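Local structure of 2-dehydropantoate 2-reductase (Porphyromonas gingivalis, 2QYT) at residues E39-R53 and A69-V81. The protein probably catalyses the NADPH-dependent reduction of ketopantoate to pantoate, the second step from 3-methyl-2-oxobutanoate on the way to pantothenate. Residues are numbered along the deposited sequence; the frame is centred on the assembly and turned at random. Where two conformers were deposited one is given.
Sequences EVSWIARGAHLEAIR and ARPTCVTDNPAEV. With SO4 (sulfate ion), chain C.
Pro71 lies over one face of the Trp42 indole, its CB 3.5 Å from the centroid of the six-membered ring and 7° off the normal, a CH-pi contact. Val74 CG2 and Ala69 O meet the same indole near its plane. Past the ring, Val74 spreads its two methyls: CG2 reaches Leu49 CD1 at 3.9 Å, while CG1, wedged between its own backbone N and carbonyl carbon (chi1 64°), touches Ile52 CG2. Arg53 bends back over Leu49 CD1, and its NH1 gives a weak hydrogen bond to Val74 O. On the other face of the sheet, Ile43 CD1 packs 3.7 Å from Val81 CG2 and against Pro78.

Parallel pairing sets this register: Trp42 N donates to Cys73 O (2.9 Å), Thr75 N to Trp42 O and Ala44 N to Thr75 O. Before it, Thr72 OG1 takes the Val40 N-H at 3.0 Å. Strand 73-75 is an outermost strand of the parallel Rossmann-type sheet, with strand 9-14 on the far side of 38-43. Where strand 38-43 ends, Arg45 N holds sulfate O3 at 2.7 Å, and Leu16 N binds the same ion; an anion gripped by backbone amides here is consistent with a site for an NADPH phosphate.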
loop_
_atom_site.group_PDB
_atom_site.type_symbol
_atom_site.label_atom_id
_atom_site.label_comp_id
_atom_site.label_asym_id
_atom_site.label_seq_id
_atom_site.Cartn_x
_atom_site.Cartn_y
_atom_site.Cartn_z
ATOM N N GLU A 39 2.165 -10.269 19.231
ATOM C CA GLU A 39 2.292 -11.479 18.410
ATOM C C GLU A 39 2.200 -11.059 16.942
ATOM O O GLU A 39 1.262 -10.389 16.559
ATOM C CB GLU A 39 1.193 -12.511 18.748
ATOM C CG GLU A 39 1.275 -13.041 20.155
ATOM C CD GLU A 39 0.162 -14.036 20.491
ATOM O OE1 GLU A 39 -0.647 -14.411 19.587
ATOM O OE2 GLU A 39 0.085 -14.432 21.684
ATOM N N VAL A 40 3.169 -11.463 16.122
ATOM C CA VAL A 40 3.206 -11.113 14.719
ATOM C C VAL A 40 3.194 -12.385 13.856
ATOM O O VAL A 40 4.079 -13.234 13.961
ATOM C CB VAL A 40 4.466 -10.187 14.397
ATOM C CG1 VAL A 40 4.547 -9.793 12.922
ATOM C CG2 VAL A 40 4.377 -8.929 15.185
ATOM N N SER A 41 2.183 -12.498 13.009
ATOM C CA SER A 41 2.061 -13.638 12.103
ATOM C C SER A 41 2.166 -13.186 10.676
ATOM O O SER A 41 1.839 -12.043 10.370
ATOM C CB SER A 41 0.725 -14.351 12.370
ATOM O OG SER A 41 0.634 -14.622 13.781
ATOM N N TRP A 42 2.658 -14.089 9.828
ATOM C CA TRP A 42 2.874 -13.846 8.413
ATOM C C TRP A 42 2.193 -14.886 7.590
ATOM O O TRP A 42 2.242 -16.071 7.914
ATOM C CB TRP A 42 4.367 -13.918 8.083
ATOM C CG TRP A 42 5.199 -12.886 8.759
ATOM C CD1 TRP A 42 4.772 -11.717 9.346
ATOM C CD2 TRP A 42 6.621 -12.911 8.913
ATOM N NE1 TRP A 42 5.854 -11.016 9.867
ATOM C CE2 TRP A 42 6.992 -11.738 9.637
ATOM C CE3 TRP A 42 7.607 -13.828 8.562
ATOM C CZ2 TRP A 42 8.319 -11.454 9.982
ATOM C CZ3 TRP A 42 8.919 -13.548 8.912
ATOM C CH2 TRP A 42 9.266 -12.373 9.607
ATOM N N ILE A 43 1.545 -14.458 6.510
ATOM C CA ILE A 43 1.002 -15.412 5.573
ATOM C C ILE A 43 1.852 -15.338 4.334
ATOM O O ILE A 43 1.860 -14.337 3.688
ATOM C CB ILE A 43 -0.474 -15.139 5.234
ATOM C CG1 ILE A 43 -1.317 -15.052 6.531
ATOM C CG2 ILE A 43 -1.012 -16.144 4.145
ATOM C CD1 ILE A 43 -1.411 -16.387 7.399
ATOM N N ALA A 44 2.547 -16.414 4.005
ATOM C CA ALA A 44 3.453 -16.436 2.873
ATOM C C ALA A 44 3.241 -17.783 2.279
ATOM O O ALA A 44 2.645 -18.631 2.926
ATOM C CB ALA A 44 4.872 -16.313 3.330
ATOM N N ARG A 45 3.712 -18.006 1.050
ATOM C CA ARG A 45 3.527 -19.317 0.451
ATOM C C ARG A 45 4.690 -19.818 -0.341
ATOM O O ARG A 45 5.677 -19.088 -0.578
ATOM C CB ARG A 45 2.248 -19.352 -0.382
ATOM C CG ARG A 45 1.998 -18.155 -1.300
ATOM C CD ARG A 45 0.487 -18.103 -1.573
ATOM N NE ARG A 45 -0.172 -16.999 -0.858
ATOM C CZ ARG A 45 -0.993 -17.091 0.201
ATOM N NH1 ARG A 45 -1.332 -18.280 0.742
ATOM N NH2 ARG A 45 -1.517 -15.964 0.703
ATOM N N GLY A 46 4.588 -21.096 -0.711
ATOM C CA GLY A 46 5.568 -21.767 -1.571
ATOM C C GLY A 46 7.007 -21.751 -1.083
ATOM O O GLY A 46 7.277 -21.998 0.105
ATOM N N ALA A 47 7.922 -21.457 -2.015
ATOM C CA ALA A 47 9.359 -21.344 -1.752
ATOM C C ALA A 47 9.701 -20.262 -0.781
ATOM O O ALA A 47 10.602 -20.429 0.031
ATOM C CB ALA A 47 10.152 -21.147 -3.069
ATOM N N HIS A 48 9.007 -19.138 -0.884
ATOM C CA HIS A 48 9.178 -18.049 0.059
ATOM C C HIS A 48 8.870 -18.571 1.485
ATOM O O HIS A 48 9.734 -18.550 2.358
ATOM C CB HIS A 48 8.266 -16.903 -0.335
ATOM C CG HIS A 48 8.568 -15.608 0.350
ATOM N ND1 HIS A 48 9.858 -15.178 0.613
ATOM C CD2 HIS A 48 7.745 -14.624 0.781
ATOM C CE1 HIS A 48 9.810 -13.985 1.182
ATOM N NE2 HIS A 48 8.536 -13.648 1.336
ATOM N N LEU A 49 7.663 -19.081 1.686
ATOM C CA LEU A 49 7.307 -19.773 2.932
ATOM C C LEU A 49 8.350 -20.806 3.352
ATOM O O LEU A 49 8.796 -20.806 4.513
ATOM C CB LEU A 49 5.924 -20.446 2.836
ATOM C CG LEU A 49 5.553 -21.413 3.976
ATOM C CD1 LEU A 49 5.423 -20.603 5.293
ATOM C CD2 LEU A 49 4.248 -22.148 3.681
ATOM N N GLU A 50 8.753 -21.693 2.439
ATOM C CA GLU A 50 9.726 -22.734 2.823
ATOM C C GLU A 50 11.116 -22.204 3.243
ATOM O O GLU A 50 11.718 -22.735 4.196
ATOM C CB GLU A 50 9.817 -23.867 1.781
ATOM C CG GLU A 50 8.538 -24.794 1.811
ATOM C CD GLU A 50 8.120 -25.295 3.268
ATOM O OE1 GLU A 50 9.003 -25.900 3.962
ATOM O OE2 GLU A 50 6.925 -25.081 3.712
ATOM N N ALA A 51 11.614 -21.169 2.551
ATOM C CA ALA A 51 12.912 -20.583 2.869
ATOM C C ALA A 51 12.878 -19.858 4.226
ATOM O O ALA A 51 13.859 -19.876 4.972
ATOM C CB ALA A 51 13.332 -19.609 1.792
ATOM N N ILE A 52 11.775 -19.180 4.509
ATOM C CA ILE A 52 11.540 -18.523 5.808
ATOM C C ILE A 52 11.576 -19.578 6.911
ATOM O O ILE A 52 12.306 -19.387 7.871
ATOM C CB ILE A 52 10.218 -17.771 5.816
ATOM C CG1 ILE A 52 10.312 -16.607 4.813
ATOM C CG2 ILE A 52 9.858 -17.244 7.203
ATOM C CD1 ILE A 52 9.045 -15.854 4.658
ATOM N N ARG A 53 10.869 -20.702 6.736
ATOM C CA ARG A 53 10.831 -21.711 7.812
ATOM C C ARG A 53 12.217 -22.314 8.038
ATOM O O ARG A 53 12.582 -22.619 9.172
ATOM C CB ARG A 53 9.743 -22.811 7.606
ATOM C CG ARG A 53 8.328 -22.211 7.411
ATOM C CD ARG A 53 7.139 -22.842 8.166
ATOM N NE ARG A 53 6.314 -23.632 7.271
ATOM C CZ ARG A 53 4.987 -23.785 7.299
ATOM N NH1 ARG A 53 4.190 -23.215 8.204
ATOM N NH2 ARG A 53 4.458 -24.558 6.369
ATOM N N ALA A 69 14.434 -11.390 10.873
ATOM C CA ALA A 69 13.312 -11.153 11.752
ATOM C C ALA A 69 12.588 -12.489 11.920
ATOM O O ALA A 69 12.365 -13.218 10.938
ATOM C CB ALA A 69 12.359 -10.109 11.095
ATOM N N ARG A 70 12.265 -12.832 13.169
ATOM C CA ARG A 70 11.612 -14.095 13.445
ATOM C C ARG A 70 10.184 -13.854 13.905
ATOM O O ARG A 70 9.957 -13.198 14.911
ATOM C CB ARG A 70 12.396 -14.881 14.498
ATOM C CG ARG A 70 13.876 -15.058 14.114
ATOM C CD ARG A 70 14.659 -15.649 15.287
ATOM N NE ARG A 70 16.067 -15.887 14.993
ATOM C CZ ARG A 70 16.964 -14.944 14.688
ATOM N NH1 ARG A 70 16.618 -13.627 14.560
ATOM N NH2 ARG A 70 18.204 -15.345 14.463
ATOM N N PRO A 71 9.208 -14.406 13.161
ATOM C CA PRO A 71 7.823 -14.110 13.515
ATOM C C PRO A 71 7.312 -15.048 14.613
ATOM O O PRO A 71 7.918 -16.081 14.887
ATOM C CB PRO A 71 7.075 -14.418 12.212
ATOM C CG PRO A 71 7.830 -15.624 11.642
ATOM C CD PRO A 71 9.307 -15.401 12.059
ATOM N N THR A 72 6.187 -14.700 15.230
ATOM C CA THR A 72 5.505 -15.615 16.160
ATOM C C THR A 72 5.031 -16.792 15.339
ATOM O O THR A 72 5.106 -17.917 15.783
ATOM C CB THR A 72 4.287 -14.949 16.834
ATOM O OG1 THR A 72 4.716 -13.680 17.311
ATOM C CG2 THR A 72 3.710 -15.825 18.058
ATOM N N CYS A 73 4.522 -16.514 14.146
ATOM C CA CYS A 73 3.939 -17.588 13.378
ATOM C C CYS A 73 4.084 -17.211 11.920
ATOM O O CYS A 73 3.940 -16.042 11.558
ATOM C CB CYS A 73 2.466 -17.798 13.811
ATOM S SG CYS A 73 1.493 -18.891 12.736
ATOM N N VAL A 74 4.429 -18.200 11.093
ATOM C CA VAL A 74 4.449 -18.012 9.646
ATOM C C VAL A 74 3.855 -19.267 9.015
ATOM O O VAL A 74 4.171 -20.391 9.408
ATOM C CB VAL A 74 5.872 -17.697 9.054
ATOM C CG1 VAL A 74 6.827 -18.922 9.283
ATOM C CG2 VAL A 74 5.772 -17.412 7.529
ATOM N N THR A 75 2.975 -19.054 8.034
ATOM C CA THR A 75 2.188 -20.152 7.479
ATOM C C THR A 75 1.579 -19.721 6.143
ATOM O O THR A 75 1.602 -18.539 5.847
ATOM C CB THR A 75 1.099 -20.673 8.503
ATOM O OG1 THR A 75 0.384 -21.720 7.896
ATOM C CG2 THR A 75 0.075 -19.591 8.938
ATOM N N ASP A 76 1.095 -20.674 5.325
ATOM C CA ASP A 76 0.275 -20.336 4.141
ATOM C C ASP A 76 -1.213 -20.409 4.447
ATOM O O ASP A 76 -2.018 -20.230 3.560
ATOM C CB ASP A 76 0.621 -21.195 2.889
ATOM C CG ASP A 76 0.587 -22.665 3.160
ATOM O OD1 ASP A 76 0.192 -23.070 4.272
ATOM O OD2 ASP A 76 0.955 -23.437 2.245
ATOM N N ASN A 77 -1.561 -20.690 5.700
ATOM C CA ASN A 77 -2.969 -20.916 6.084
ATOM C C ASN A 77 -3.516 -19.954 7.158
ATOM O O ASN A 77 -3.261 -20.153 8.340
ATOM C CB ASN A 77 -3.148 -22.345 6.546
ATOM C CG ASN A 77 -4.622 -22.794 6.585
ATOM O OD1 ASN A 77 -5.581 -21.988 6.630
ATOM N ND2 ASN A 77 -4.799 -24.103 6.589
ATOM N N PRO A 78 -4.262 -18.899 6.762
ATOM C CA PRO A 78 -4.814 -17.978 7.786
ATOM C C PRO A 78 -5.634 -18.558 8.920
ATOM O O PRO A 78 -5.753 -17.934 9.963
ATOM C CB PRO A 78 -5.647 -17.008 6.969
ATOM C CG PRO A 78 -4.897 -16.955 5.648
ATOM C CD PRO A 78 -4.497 -18.399 5.396
ATOM N N ALA A 79 -6.236 -19.720 8.718
ATOM C CA ALA A 79 -7.037 -20.319 9.771
ATOM C C ALA A 79 -6.140 -20.820 10.923
ATOM O O ALA A 79 -6.615 -21.008 12.070
ATOM C CB ALA A 79 -7.882 -21.460 9.188
ATOM N N GLU A 80 -4.881 -21.112 10.608
ATOM C CA GLU A 80 -3.913 -21.472 11.642
ATOM C C GLU A 80 -3.516 -20.254 12.510
ATOM O O GLU A 80 -3.194 -20.406 13.697
ATOM C CB GLU A 80 -2.666 -22.113 11.044
ATOM C CG GLU A 80 -2.872 -23.573 10.621
ATOM C CD GLU A 80 -1.709 -24.062 9.738
ATOM O OE1 GLU A 80 -0.659 -23.355 9.658
ATOM O OE2 GLU A 80 -1.864 -25.131 9.112
ATOM N N VAL A 81 -3.580 -19.060 11.931
ATOM C CA VAL A 81 -3.370 -17.844 12.700
ATOM C C VAL A 81 -4.574 -17.545 13.663
ATOM O O VAL A 81 -4.358 -17.268 14.860
ATOM C CB VAL A 81 -3.008 -16.672 11.788
ATOM C CG1 VAL A 81 -2.809 -15.359 12.581
ATOM C CG2 VAL A 81 -1.786 -16.999 10.997
HETATM S S SO4 C . 4.194 -14.513 -0.470
HETATM O O1 SO4 C . 4.564 -13.759 0.710
HETATM O O2 SO4 C . 4.851 -13.845 -1.597
HETATM O O3 SO4 C . 4.663 -15.894 -0.402
HETATM O O4 SO4 C . 2.724 -14.432 -0.601
HETATM O O HOH W 1 2.144 -22.718 -0.255
#